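Local coordinates for putative major capsid protein (Cafeteriavirus-dependent mavirus, PDB 6G44) that probably builds the capsid shell of the virophage mavirus, folding as a double jelly-roll that assembles into trimers, at residues 355-360 against 453-458; 299-304 against 319-324; 112-117 against 208-213; 63-68 against 226-231; 436-441 against 499-504. One frame throughout, in Å; residues are numbered along the deposited sequence.

Contact 1. Residues 355-360 against 453-458; sequences GIIGLE and QATFVT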
# COMPACT_ATOMS: atom_id res chain seq x y z
N GLY C 355 -23.70 11.55 -10.58
CA GLY C 355 -23.28 10.20 -11.00
C GLY C 355 -23.52 10.07 -12.49
O GLY C 355 -24.69 10.07 -12.92
N ILE C 356 -22.47 9.95 -13.29
CA ILE C 356 -22.63 9.85 -14.74
C ILE C 356 -22.88 8.38 -15.08
O ILE C 356 -22.08 7.51 -14.77
CB ILE C 356 -21.41 10.40 -15.50
CG1 ILE C 356 -21.21 11.88 -15.16
CG2 ILE C 356 -21.57 10.17 -17.01
CD1 ILE C 356 -19.96 12.49 -15.72
N ILE C 357 -23.99 8.13 -15.78
CA ILE C 357 -24.42 6.78 -16.15
C ILE C 357 -24.32 6.54 -17.66
O ILE C 357 -24.43 5.39 -18.09
CB ILE C 357 -25.87 6.47 -15.66
CG1 ILE C 357 -26.90 7.37 -16.33
CG2 ILE C 357 -25.95 6.58 -14.13
CD1 ILE C 357 -28.33 6.91 -16.11
N GLY C 358 -24.09 7.60 -18.44
CA GLY C 358 -23.92 7.47 -19.88
C GLY C 358 -23.12 8.61 -20.44
O GLY C 358 -23.15 9.71 -19.90
N LEU C 359 -22.36 8.31 -21.49
CA LEU C 359 -21.54 9.27 -22.16
C LEU C 359 -21.60 9.02 -23.65
O LEU C 359 -21.49 7.87 -24.07
CB LEU C 359 -20.10 9.14 -21.64
CG LEU C 359 -19.13 10.26 -21.92
CD1 LEU C 359 -19.58 11.57 -21.30
CD2 LEU C 359 -17.75 9.86 -21.40
N GLU C 360 -21.81 10.07 -24.44
CA GLU C 360 -21.70 9.97 -25.90
C GLU C 360 -20.85 11.12 -26.41
O GLU C 360 -21.09 12.27 -26.06
CB GLU C 360 -23.09 9.97 -26.56
CG GLU C 360 -23.94 8.78 -26.12
CD GLU C 360 -25.24 8.61 -26.90
OE1 GLU C 360 -26.10 7.83 -26.40
OE2 GLU C 360 -25.40 9.22 -27.98
N GLN C 453 -22.13 14.55 -24.68
CA GLN C 453 -23.43 14.36 -24.02
C GLN C 453 -23.19 13.50 -22.78
O GLN C 453 -22.57 12.45 -22.91
CB GLN C 453 -24.39 13.65 -24.97
CG GLN C 453 -25.73 13.28 -24.35
CD GLN C 453 -26.50 12.28 -25.17
OE1 GLN C 453 -26.48 11.09 -24.89
NE2 GLN C 453 -27.15 12.76 -26.23
N ALA C 454 -23.65 13.94 -21.62
CA ALA C 454 -23.57 13.16 -20.39
C ALA C 454 -24.98 12.93 -19.87
O ALA C 454 -25.75 13.88 -19.79
CB ALA C 454 -22.77 13.88 -19.33
N THR C 455 -25.28 11.69 -19.50
CA THR C 455 -26.51 11.32 -18.81
C THR C 455 -26.13 11.03 -17.36
O THR C 455 -25.16 10.28 -17.11
CB THR C 455 -27.17 10.10 -19.49
OG1 THR C 455 -27.34 10.36 -20.90
CG2 THR C 455 -28.51 9.80 -18.87
N PHE C 456 -26.88 11.58 -16.42
CA PHE C 456 -26.46 11.55 -15.03
C PHE C 456 -27.61 11.61 -14.06
O PHE C 456 -28.71 12.07 -14.39
CB PHE C 456 -25.47 12.69 -14.74
CG PHE C 456 -26.02 14.06 -15.03
CD1 PHE C 456 -25.92 14.60 -16.31
CD2 PHE C 456 -26.64 14.80 -14.03
CE1 PHE C 456 -26.43 15.88 -16.56
CE2 PHE C 456 -27.14 16.07 -14.28
CZ PHE C 456 -27.05 16.59 -15.56
N VAL C 457 -27.33 11.16 -12.85
CA VAL C 457 -28.28 11.20 -11.75
C VAL C 457 -27.78 12.14 -10.64
O VAL C 457 -26.57 12.28 -10.40
CB VAL C 457 -28.57 9.80 -11.17
CG1 VAL C 457 -29.24 8.90 -12.20
CG2 VAL C 457 -27.30 9.13 -10.63
N THR C 458 -28.74 12.77 -9.96
CA THR C 458 -28.45 13.80 -8.96
C THR C 458 -29.09 13.44 -7.63
O THR C 458 -30.09 12.70 -7.59
CB THR C 458 -28.99 15.15 -9.44
OG1 THR C 458 -30.38 15.00 -9.70
CG2 THR C 458 -28.28 15.61 -10.72

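Contact 2. Residues 299-304 against 319-324; sequences ISSMCL and HILTTH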
# COMPACT_ATOMS: atom_id res chain seq x y z
N ILE C 299 -21.86 23.63 -19.93
CA ILE C 299 -23.28 23.93 -20.11
C ILE C 299 -24.00 23.50 -18.85
O ILE C 299 -23.57 22.54 -18.19
CB ILE C 299 -23.85 23.25 -21.37
CG1 ILE C 299 -25.22 23.87 -21.72
CG2 ILE C 299 -23.92 21.74 -21.22
CD1 ILE C 299 -25.66 23.55 -23.12
N SER C 300 -25.07 24.21 -18.50
CA SER C 300 -25.81 23.90 -17.27
C SER C 300 -27.30 23.78 -17.52
O SER C 300 -27.81 24.19 -18.56
CB SER C 300 -25.53 24.96 -16.22
OG SER C 300 -26.08 26.21 -16.60
N SER C 301 -27.99 23.18 -16.55
CA SER C 301 -29.45 23.15 -16.52
C SER C 301 -29.92 23.05 -15.08
O SER C 301 -29.17 22.69 -14.16
CB SER C 301 -30.01 22.00 -17.34
OG SER C 301 -29.75 20.74 -16.71
N MET C 302 -31.19 23.40 -14.89
CA MET C 302 -31.88 23.14 -13.65
C MET C 302 -32.37 21.71 -13.75
O MET C 302 -33.20 21.40 -14.60
CB MET C 302 -33.08 24.11 -13.48
CG MET C 302 -33.88 23.91 -12.19
SD MET C 302 -32.87 24.18 -10.72
CE MET C 302 -34.07 24.02 -9.40
N CYS C 303 -31.87 20.86 -12.85
CA CYS C 303 -32.21 19.45 -12.83
C CYS C 303 -33.23 19.17 -11.73
O CYS C 303 -32.93 19.36 -10.55
CB CYS C 303 -30.93 18.62 -12.59
SG CYS C 303 -29.81 18.65 -14.00
N LEU C 304 -34.43 18.73 -12.13
CA LEU C 304 -35.54 18.48 -11.20
C LEU C 304 -35.72 17.00 -11.05
O LEU C 304 -35.86 16.30 -12.06
CB LEU C 304 -36.86 19.07 -11.75
CG LEU C 304 -36.92 20.57 -12.05
CD1 LEU C 304 -38.32 20.93 -12.54
CD2 LEU C 304 -36.53 21.40 -10.85
N HIS C 319 -30.97 12.71 -16.11
CA HIS C 319 -30.76 14.05 -16.66
C HIS C 319 -29.72 14.00 -17.76
O HIS C 319 -28.78 13.22 -17.70
CB HIS C 319 -30.27 14.98 -15.56
CG HIS C 319 -31.25 15.12 -14.45
ND1 HIS C 319 -32.45 15.76 -14.61
CD2 HIS C 319 -31.23 14.64 -13.18
CE1 HIS C 319 -33.12 15.71 -13.47
NE2 HIS C 319 -32.41 15.03 -12.59
N ILE C 320 -29.92 14.81 -18.80
CA ILE C 320 -28.99 14.87 -19.93
C ILE C 320 -28.51 16.28 -20.14
O ILE C 320 -29.30 17.25 -20.14
CB ILE C 320 -29.64 14.32 -21.23
CG1 ILE C 320 -30.17 12.89 -21.01
CG2 ILE C 320 -28.65 14.39 -22.39
CD1 ILE C 320 -31.04 12.33 -22.12
N LEU C 321 -27.21 16.42 -20.37
CA LEU C 321 -26.64 17.70 -20.77
C LEU C 321 -25.72 17.41 -21.94
O LEU C 321 -25.01 16.40 -21.96
CB LEU C 321 -25.86 18.36 -19.63
CG LEU C 321 -26.64 19.05 -18.52
CD1 LEU C 321 -25.75 19.45 -17.35
CD2 LEU C 321 -27.34 20.29 -19.10
N THR C 322 -25.72 18.32 -22.92
CA THR C 322 -24.87 18.22 -24.08
C THR C 322 -24.16 19.55 -24.33
O THR C 322 -24.82 20.59 -24.46
CB THR C 322 -25.68 17.85 -25.35
OG1 THR C 322 -26.44 16.66 -25.12
CG2 THR C 322 -24.77 17.62 -26.53
N THR C 323 -22.83 19.52 -24.42
CA THR C 323 -22.09 20.75 -24.69
C THR C 323 -22.46 21.28 -26.07
O THR C 323 -22.90 20.54 -26.94
CB THR C 323 -20.55 20.55 -24.70
OG1 THR C 323 -20.16 19.69 -25.77
CG2 THR C 323 -20.06 19.99 -23.35
N HIS C 324 -22.23 22.57 -26.26
CA HIS C 324 -22.16 23.11 -27.60
C HIS C 324 -20.93 22.50 -28.28
O HIS C 324 -20.08 21.87 -27.60
CB HIS C 324 -22.06 24.63 -27.55
CG HIS C 324 -23.25 25.28 -26.90
ND1 HIS C 324 -24.54 25.07 -27.33
CD2 HIS C 324 -23.34 26.11 -25.83
CE1 HIS C 324 -25.38 25.75 -26.57
NE2 HIS C 324 -24.68 26.40 -25.66
O HOH W 1 -30.40 18.57 -18.13

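Contact 3. Residues 112-117 against 208-213; sequences INMNGK and ANPTQY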
# COMPACT_ATOMS: atom_id res chain seq x y z
N ILE C 112 2.62 33.21 -12.37
CA ILE C 112 4.04 33.11 -12.06
C ILE C 112 4.83 33.82 -13.15
O ILE C 112 4.56 33.63 -14.33
CB ILE C 112 4.48 31.64 -11.86
CG1 ILE C 112 3.73 31.05 -10.66
CG2 ILE C 112 6.01 31.57 -11.67
CD1 ILE C 112 4.05 29.59 -10.36
N ASN C 113 5.76 34.68 -12.73
CA ASN C 113 6.68 35.38 -13.62
C ASN C 113 8.08 34.85 -13.38
O ASN C 113 8.61 34.95 -12.26
CB ASN C 113 6.59 36.88 -13.34
CG ASN C 113 7.45 37.72 -14.27
OD1 ASN C 113 8.54 37.33 -14.65
ND2 ASN C 113 6.98 38.93 -14.58
N MET C 114 8.66 34.26 -14.41
CA MET C 114 10.08 33.91 -14.42
C MET C 114 10.77 34.72 -15.52
O MET C 114 10.51 34.52 -16.71
CB MET C 114 10.26 32.41 -14.63
CG MET C 114 9.72 31.60 -13.45
SD MET C 114 10.12 29.85 -13.70
CE MET C 114 9.51 29.17 -12.14
N ASN C 115 11.70 35.58 -15.10
CA ASN C 115 12.50 36.40 -16.06
C ASN C 115 11.67 37.12 -17.13
O ASN C 115 12.05 37.20 -18.31
CB ASN C 115 13.64 35.57 -16.64
CG ASN C 115 14.65 35.16 -15.58
OD1 ASN C 115 14.65 35.71 -14.47
ND2 ASN C 115 15.44 34.12 -15.88
N GLY C 116 10.52 37.62 -16.71
CA GLY C 116 9.62 38.33 -17.60
C GLY C 116 8.55 37.52 -18.31
O GLY C 116 7.66 38.11 -18.92
N LYS C 117 8.66 36.18 -18.32
CA LYS C 117 7.65 35.32 -18.93
C LYS C 117 6.60 35.00 -17.89
O LYS C 117 6.95 34.53 -16.81
CB LYS C 117 8.28 34.03 -19.43
CG LYS C 117 7.29 32.93 -19.81
CD LYS C 117 6.45 33.33 -21.01
CE LYS C 117 5.61 32.14 -21.45
NZ LYS C 117 4.63 32.49 -22.52
N ALA C 208 0.69 25.12 -9.92
CA ALA C 208 0.55 26.26 -10.86
C ALA C 208 1.68 26.21 -11.85
O ALA C 208 2.83 26.15 -11.44
CB ALA C 208 0.57 27.58 -10.11
N ASN C 209 1.38 26.26 -13.15
CA ASN C 209 2.46 26.22 -14.15
C ASN C 209 3.51 27.33 -13.87
O ASN C 209 3.11 28.46 -13.54
CB ASN C 209 1.90 26.41 -15.55
CG ASN C 209 0.98 25.26 -15.99
OD1 ASN C 209 0.03 24.91 -15.28
ND2 ASN C 209 1.24 24.70 -17.16
N PRO C 210 4.82 27.05 -13.93
CA PRO C 210 5.46 25.80 -14.38
C PRO C 210 5.96 24.90 -13.25
O PRO C 210 6.89 24.11 -13.47
CB PRO C 210 6.65 26.35 -15.16
CG PRO C 210 7.08 27.51 -14.31
CD PRO C 210 5.82 28.12 -13.77
N THR C 211 5.35 24.96 -12.07
CA THR C 211 5.87 24.18 -10.94
C THR C 211 5.81 22.70 -11.24
O THR C 211 4.96 22.20 -11.97
CB THR C 211 5.17 24.44 -9.59
OG1 THR C 211 3.85 23.91 -9.61
CG2 THR C 211 5.17 25.93 -9.21
N GLN C 212 6.74 21.99 -10.64
CA GLN C 212 6.94 20.55 -10.88
C GLN C 212 6.20 19.71 -9.83
O GLN C 212 6.77 18.83 -9.17
CB GLN C 212 8.42 20.28 -10.96
CG GLN C 212 9.10 21.03 -12.09
CD GLN C 212 8.62 20.57 -13.43
OE1 GLN C 212 8.99 19.46 -13.86
NE2 GLN C 212 7.79 21.38 -14.12
N TYR C 213 4.90 19.97 -9.72
CA TYR C 213 4.04 19.38 -8.67
C TYR C 213 3.77 17.90 -8.89
O TYR C 213 3.19 17.24 -8.00
CB TYR C 213 2.71 20.17 -8.53
CG TYR C 213 1.90 20.18 -9.80
CD1 TYR C 213 1.02 19.14 -10.09
CD2 TYR C 213 1.99 21.23 -10.71
CE1 TYR C 213 0.31 19.12 -11.28
CE2 TYR C 213 1.27 21.23 -11.89
CZ TYR C 213 0.44 20.16 -12.17
OH TYR C 213 -0.29 20.11 -13.34

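Contact 4. Residues 63-68 against 226-231; sequences QPLGNL and NTFKVI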
# COMPACT_ATOMS: atom_id res chain seq x y z
N GLN C 63 10.64 37.96 -5.37
CA GLN C 63 11.93 37.63 -4.79
C GLN C 63 12.86 37.02 -5.84
O GLN C 63 12.88 35.80 -6.05
CB GLN C 63 11.78 36.69 -3.58
CG GLN C 63 13.11 36.38 -2.91
CD GLN C 63 13.76 37.65 -2.42
OE1 GLN C 63 13.30 38.24 -1.44
NE2 GLN C 63 14.84 38.08 -3.08
N PRO C 64 13.68 37.86 -6.49
CA PRO C 64 14.73 37.30 -7.32
C PRO C 64 15.60 36.29 -6.55
O PRO C 64 15.93 36.54 -5.37
CB PRO C 64 15.53 38.55 -7.72
CG PRO C 64 14.52 39.65 -7.68
CD PRO C 64 13.73 39.35 -6.46
N LEU C 65 15.98 35.20 -7.22
CA LEU C 65 16.79 34.16 -6.62
C LEU C 65 17.86 33.75 -7.60
O LEU C 65 17.60 33.43 -8.74
CB LEU C 65 15.93 32.94 -6.22
CG LEU C 65 14.95 33.12 -5.06
CD1 LEU C 65 14.07 31.87 -4.95
CD2 LEU C 65 15.62 33.44 -3.75
N GLY C 66 19.08 33.74 -7.11
CA GLY C 66 20.21 33.38 -7.93
C GLY C 66 20.41 31.87 -8.01
O GLY C 66 19.83 31.11 -7.21
N ASN C 67 21.18 31.47 -9.00
CA ASN C 67 21.64 30.08 -9.10
C ASN C 67 20.42 29.13 -9.17
O ASN C 67 19.50 29.43 -9.92
CB ASN C 67 22.67 29.79 -7.99
CG ASN C 67 23.89 30.65 -8.12
OD1 ASN C 67 24.02 31.70 -7.43
ND2 ASN C 67 24.73 30.29 -9.06
N LEU C 68 20.39 28.02 -8.42
CA LEU C 68 19.31 27.04 -8.59
C LEU C 68 18.23 27.20 -7.55
O LEU C 68 18.50 27.41 -6.38
CB LEU C 68 19.86 25.63 -8.53
CG LEU C 68 20.90 25.29 -9.60
CD1 LEU C 68 21.33 23.82 -9.50
CD2 LEU C 68 20.46 25.63 -11.01
N ASN C 226 16.12 35.64 -12.04
CA ASN C 226 16.46 37.02 -11.78
C ASN C 226 15.23 37.93 -11.65
O ASN C 226 15.25 38.90 -10.92
CB ASN C 226 17.40 37.44 -12.92
CG ASN C 226 18.10 38.73 -12.67
OD1 ASN C 226 18.63 38.98 -11.59
ND2 ASN C 226 18.09 39.56 -13.67
N THR C 227 14.12 37.58 -12.32
CA THR C 227 12.79 38.03 -11.95
C THR C 227 12.02 36.79 -11.52
O THR C 227 12.00 35.79 -12.25
CB THR C 227 12.06 38.69 -13.13
OG1 THR C 227 12.85 39.79 -13.60
CG2 THR C 227 10.70 39.20 -12.74
N PHE C 228 11.41 36.86 -10.34
CA PHE C 228 10.61 35.73 -9.84
C PHE C 228 9.45 36.29 -9.04
O PHE C 228 9.63 36.80 -7.95
CB PHE C 228 11.48 34.78 -9.02
CG PHE C 228 10.77 33.53 -8.52
CD1 PHE C 228 9.81 32.86 -9.31
CD2 PHE C 228 11.09 33.00 -7.28
CE1 PHE C 228 9.18 31.71 -8.83
CE2 PHE C 228 10.46 31.84 -6.81
CZ PHE C 228 9.52 31.21 -7.60
N LYS C 229 8.26 36.25 -9.63
CA LYS C 229 7.07 36.72 -8.93
C LYS C 229 6.03 35.61 -8.93
O LYS C 229 5.88 34.91 -9.92
CB LYS C 229 6.45 37.97 -9.57
CG LYS C 229 7.46 39.09 -9.78
CD LYS C 229 6.80 40.30 -10.44
CE LYS C 229 7.84 41.21 -11.05
NZ LYS C 229 7.20 42.44 -11.59
N VAL C 230 5.33 35.49 -7.81
CA VAL C 230 4.23 34.53 -7.68
C VAL C 230 3.06 35.36 -7.16
O VAL C 230 3.10 35.84 -6.03
CB VAL C 230 4.58 33.36 -6.75
CG1 VAL C 230 3.37 32.46 -6.50
CG2 VAL C 230 5.74 32.56 -7.35
N ILE C 231 2.04 35.49 -8.01
CA ILE C 231 0.89 36.35 -7.72
C ILE C 231 -0.35 35.47 -7.57
O ILE C 231 -0.72 34.77 -8.53
CB ILE C 231 0.69 37.38 -8.84
CG1 ILE C 231 1.96 38.22 -9.03
CG2 ILE C 231 -0.48 38.32 -8.52
CD1 ILE C 231 2.11 38.76 -10.44

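Contact 5. Residues 436-441 against 499-504; sequences KDYNVM and QLLRSP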
# COMPACT_ATOMS: atom_id res chain seq x y z
N LYS C 436 -12.27 6.27 -36.64
CA LYS C 436 -11.87 5.84 -37.97
C LYS C 436 -10.83 6.80 -38.57
O LYS C 436 -9.98 6.36 -39.36
CB LYS C 436 -13.07 5.58 -38.89
CG LYS C 436 -13.97 6.76 -39.20
CD LYS C 436 -15.04 6.38 -40.24
CE LYS C 436 -14.44 6.17 -41.63
NZ LYS C 436 -15.47 6.10 -42.70
N ASP C 437 -10.89 8.08 -38.19
CA ASP C 437 -9.89 9.05 -38.65
C ASP C 437 -8.60 8.87 -37.85
O ASP C 437 -8.46 9.38 -36.75
CB ASP C 437 -10.43 10.48 -38.53
CG ASP C 437 -9.50 11.51 -39.13
OD1 ASP C 437 -8.38 11.13 -39.51
OD2 ASP C 437 -9.92 12.67 -39.21
N TYR C 438 -7.67 8.09 -38.43
CA TYR C 438 -6.36 7.79 -37.84
C TYR C 438 -5.50 9.04 -37.62
O TYR C 438 -4.52 8.97 -36.88
CB TYR C 438 -5.61 6.74 -38.66
CG TYR C 438 -5.56 7.06 -40.14
CD1 TYR C 438 -4.65 7.99 -40.64
CD2 TYR C 438 -6.45 6.43 -41.04
CE1 TYR C 438 -4.61 8.29 -41.99
CE2 TYR C 438 -6.42 6.73 -42.39
CZ TYR C 438 -5.50 7.66 -42.87
OH TYR C 438 -5.43 8.00 -44.21
N ASN C 439 -5.86 10.18 -38.23
CA ASN C 439 -5.11 11.42 -38.03
C ASN C 439 -5.38 12.09 -36.69
O ASN C 439 -4.63 13.00 -36.31
CB ASN C 439 -5.38 12.43 -39.14
CG ASN C 439 -4.90 11.95 -40.50
OD1 ASN C 439 -3.82 11.38 -40.63
ND2 ASN C 439 -5.75 12.14 -41.51
N VAL C 440 -6.45 11.71 -36.00
CA VAL C 440 -6.77 12.31 -34.71
C VAL C 440 -5.99 11.57 -33.63
O VAL C 440 -6.43 10.54 -33.10
CB VAL C 440 -8.29 12.31 -34.42
CG1 VAL C 440 -8.57 12.97 -33.09
CG2 VAL C 440 -9.04 13.04 -35.52
N MET C 441 -4.80 12.10 -33.36
CA MET C 441 -3.82 11.54 -32.43
C MET C 441 -3.39 12.63 -31.46
O MET C 441 -3.30 13.79 -31.85
CB MET C 441 -2.59 11.07 -33.20
CG MET C 441 -2.86 9.96 -34.20
SD MET C 441 -1.43 9.45 -35.13
CE MET C 441 -0.49 8.59 -33.89
N GLN C 499 3.80 13.07 -39.36
CA GLN C 499 4.98 12.81 -38.55
C GLN C 499 4.69 11.81 -37.44
O GLN C 499 5.50 10.95 -37.16
CB GLN C 499 5.59 14.06 -37.94
CG GLN C 499 6.93 13.70 -37.32
CD GLN C 499 7.57 14.78 -36.51
OE1 GLN C 499 8.22 14.49 -35.50
NE2 GLN C 499 7.42 16.03 -36.93
N LEU C 500 3.52 11.93 -36.82
CA LEU C 500 3.17 11.02 -35.73
C LEU C 500 2.92 9.61 -36.26
O LEU C 500 3.47 8.66 -35.69
CB LEU C 500 1.96 11.55 -34.97
CG LEU C 500 2.19 12.91 -34.32
CD1 LEU C 500 0.91 13.36 -33.63
CD2 LEU C 500 3.36 12.91 -33.36
N LEU C 501 2.21 9.49 -37.38
CA LEU C 501 1.92 8.19 -37.99
C LEU C 501 3.19 7.39 -38.30
O LEU C 501 3.17 6.17 -38.21
CB LEU C 501 1.07 8.34 -39.26
CG LEU C 501 -0.40 8.72 -39.05
CD1 LEU C 501 -1.01 9.28 -40.32
CD2 LEU C 501 -1.20 7.51 -38.57
N ARG C 502 4.28 8.08 -38.68
CA ARG C 502 5.53 7.41 -39.02
C ARG C 502 6.52 7.29 -37.86
O ARG C 502 7.65 6.82 -38.05
CB ARG C 502 6.20 8.10 -40.24
CG ARG C 502 7.09 9.31 -39.97
CD ARG C 502 7.81 9.81 -41.24
NE ARG C 502 6.95 10.71 -42.01
CZ ARG C 502 6.93 12.05 -41.93
NH1 ARG C 502 6.07 12.73 -42.68
NH2 ARG C 502 7.75 12.72 -41.12
N SER C 503 6.12 7.69 -36.65
CA SER C 503 7.05 7.70 -35.50
C SER C 503 7.21 6.27 -34.98
O SER C 503 6.25 5.50 -35.02
CB SER C 503 6.54 8.62 -34.40
OG SER C 503 6.58 9.98 -34.83
N PRO C 504 8.40 5.93 -34.49
CA PRO C 504 8.60 4.58 -33.95
C PRO C 504 7.79 4.34 -32.69
O PRO C 504 7.60 5.25 -31.89
CB PRO C 504 10.09 4.54 -33.62
CG PRO C 504 10.52 5.96 -33.53
CD PRO C 504 9.63 6.74 -34.44

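Contact 1. Residues 355-360 against 453-458
Ile356 and Phe456 face each other as a non-hydrogen-bonded antiparallel pair, touching close to the backbone, with Ile356 CG1 4.4 Å from Phe456 CB. Phe456 CG stands in the crowded position between the backbone N and the carbonyl carbon (chi1 59°), and the ring leads away from 355-360 to pack on Leu321 and Val339. On the same face Leu359 CD1 comes within 4.4 Å of Ala454 CB; this side is buried against strands 334-341 and 464-482, the opposing layer of the jelly-roll sandwich. Between the two pairs the ladder slips by one residue in a classic beta bulge. Ile357 and Gly358 both face Thr455, whose O takes two N-H groups: Ile357 N at 2.8 Å, in the carbonyl plane, and Gly358 N at 3.2 Å, from above it. Ile357 turns its CG1 obliquely across Thr455 CG2 at 3.9 Å. Beyond the bulge, Glu360 and Gln453 bond backbone to backbone in both directions, and Gln453 N points almost straight at Glu360 O (2.9 Å, 176° at the hydrogen). Their extended side chains run side by side along the polar edge, carboxylate and amide planes 44° apart, with Gln453 OE1 3.4 Å from Glu360 CD.

Contact 2. Residues 299-304 against 319-324
Two layers of a jelly-roll sandwich meet here: strand 286-305 belongs to one sheet and strand 319-328 forms an outermost strand of the other. The short segments run roughly antiparallel at 152°, with axes 7.1 Å apart, and no direct hydrogen bond joins them; side chains and one bridging water make the contact. At one end Cys303 covers one face of the His319 ring, its CB over the centre, 3.7 Å from the centroid. Cys303 SG, placed beside its own backbone N, leans over the same face. Leu304 O approaches the ring edge in its plane, 3.1 Å from His319 CE1, while His319 NE2 is hydrogen-bonded to Asn305 OD1. In the middle, Leu321 reaches across and sets CD2 3.4 Å from Ser301 OG. Ser301 OG also lies 2.7 Å from a water, which donates to Ile320 O at 2.6 Å. At the far end Ile299, with CG1 anti to the backbone N (chi1 -165°), extends CD1 over the face of His324, off centre toward the rim and 3.9 Å from His324 NE2. Ile299 CG2 packs on Leu321 CB. The His319 ring is thus fixed in rotation by a face contact and by two oxygens along its edge. An amide oxygen beside NE2 is consistent with a proton on that nitrogen, and the carbonyl beside CE1 would suit the polarised C-H of an imidazole.

Contact 3. Residues 112-117 against 208-213
A cis peptide bond precedes Pro210, and it is this kinked proline that two side chains from strand 110-114 meet. Met114, extended beyond CG, comes at it tip to tip, its CE 3.7 Å from Pro210 CG. Ile112 crosses the same ring obliquely and brings CG2 4.0 Å from Pro210 CD. The other branch of Ile112 runs deeper: CD1 sits 3.5 Å from Asn209 O and also meets Ala208 CB and Thr211 CG2, each at 4.0 Å, so the CD1 methyl touches Ala208, Asn209 and Thr211 at once. No hydrogen bond crosses the contact; each side is braced internally instead. Gln212 NE2 donates to Pro210 O at 2.9 Å, with that oxygen lying in the amide plane of Gln212, and Thr211 N donates to Ala208 O. On the strand side the chain reverses through a type I' turn from Met114 to Lys117, and Asn113 OD1 accepts Gly116 N at 2.9 Å on a lone pair, an Asx motif. The loop 208-213 is wedged between sheets: Pro210 also packs on Phe119 of strand 117-121 and Thr290 of strand 286-305, while Met114 continues onto Phe222 of strand 222-235 and Phe488 of strand 488-492.

Contact 4. Residues 63-68 against 226-231
Gln63 N donates to Phe228 O at 3.0 Å, a nearly straight bond (166° at the hydrogen) that meets the oxygen almost along the C=O axis. It is the one hydrogen bond between the two segments. Gln63 O turns inward to the edge of the Phe228 ring, 3.5 Å from Phe228 CD2. Next along the chain, Pro64, which has no N-H to offer, sets CB 3.2 Å from Asn226 O. Leu65 then brings CD1 to 3.9 Å from Phe228 CD2, crossing the phenyl obliquely; Phe228 CG is anti to its backbone N (chi1 -177°), and the Phe228 ring swings to the side on which Leu65 CD1 lies. In the second shell, Gln63 NE2 donates to Pro64 O at 3.0 Å, on a lone pair and nearly linear (177°), closing the side chain over the Gln63-Pro64 backbone. Met268 of strand 258-273 packs on Phe228, and Leu65 continues the pairing through backbone bonds to Leu225. Strand 58-66 thus pairs antiparallel with 222-235; the chain then turns a corner at Asn67, the Leu68 backbone hydrogen-bonds to that of Trp273, and Leu68 touches Trp23 of the second subunit. Strand 68-69 so pairs with 258-273 as well, which fits a jelly-roll strand passing round a corner.

Contact 5. Residues 436-441 against 499-504
Ser503 OG is held by two hydrogen bonds: it donates to Gln499 O at 2.7 Å, from above the carbonyl plane, and it pairs with Thr13 OG1 of the third subunit. The same threonine hydroxyl bonds Gln499 OE1, and Ser503 N donates to Leu500 O at 3.0 Å, so the chain leaving helix 497-501 is tied both to itself and to a neighbouring copy. Across the contact a second polar site lies within the opposing loop. Asp437 OD1 accepts Asn439 N at 3.0 Å, met from above the carboxylate plane, in an Asx turn that overlaps the type I turn from Asp437 to Val440. These are connecting pieces of the double jelly-roll rather than sheet strands: a loop leading into strand 448-457 faces the short helix that follows strand 488-492. No hydrogen bond joins them; the contact is van der Waals, mostly between apolar atoms. Leu501 points its isobutyl end into the loop, CD1 lying 3.5 Å from Asn439 OD1 and 3.9 Å from Tyr438 CD1, and its side chain crosses the tyrosine at about a right angle. Met441 SD lies 4.0 Å from Leu501 CD2 and likewise 4.0 Å from Leu500 CB. The bend at chi3 (72°) turns Met441 CE back so that it too lies 4.0 Å from Leu500 CB; Met441 and Leu500 slide past each other in opposite directions. Glu278 of the second subunit packs against Met441 and Leu501, Leu277 of that copy against Tyr438, and Leu15 of the third subunit against Met441.

How the contacts relate
Contacts 1 and 2 share a sheet, with strand 448-457 beside strand 319-328, and their centres are about 10 Å apart; the first is a hydrogen-bonded ladder, the second a water-bridged side-chain interface between layers. Contacts 3 and 4 form a similar couple about 10 Å apart on the sheet that holds strands 110-114 and 222-235, joined by backbone pairing of Asn113 with Lys229 and of Asn115 with Thr227. Contact 3 is buried, made by apolar side chains with no hydrogen bond across it, whereas contact 4 lies toward the surface and keeps one backbone bond. Contact 5 stands apart, about 30 Å from contact 1 between centres, and differs again: loop meets helix there, with two neighbouring subunits packing on it.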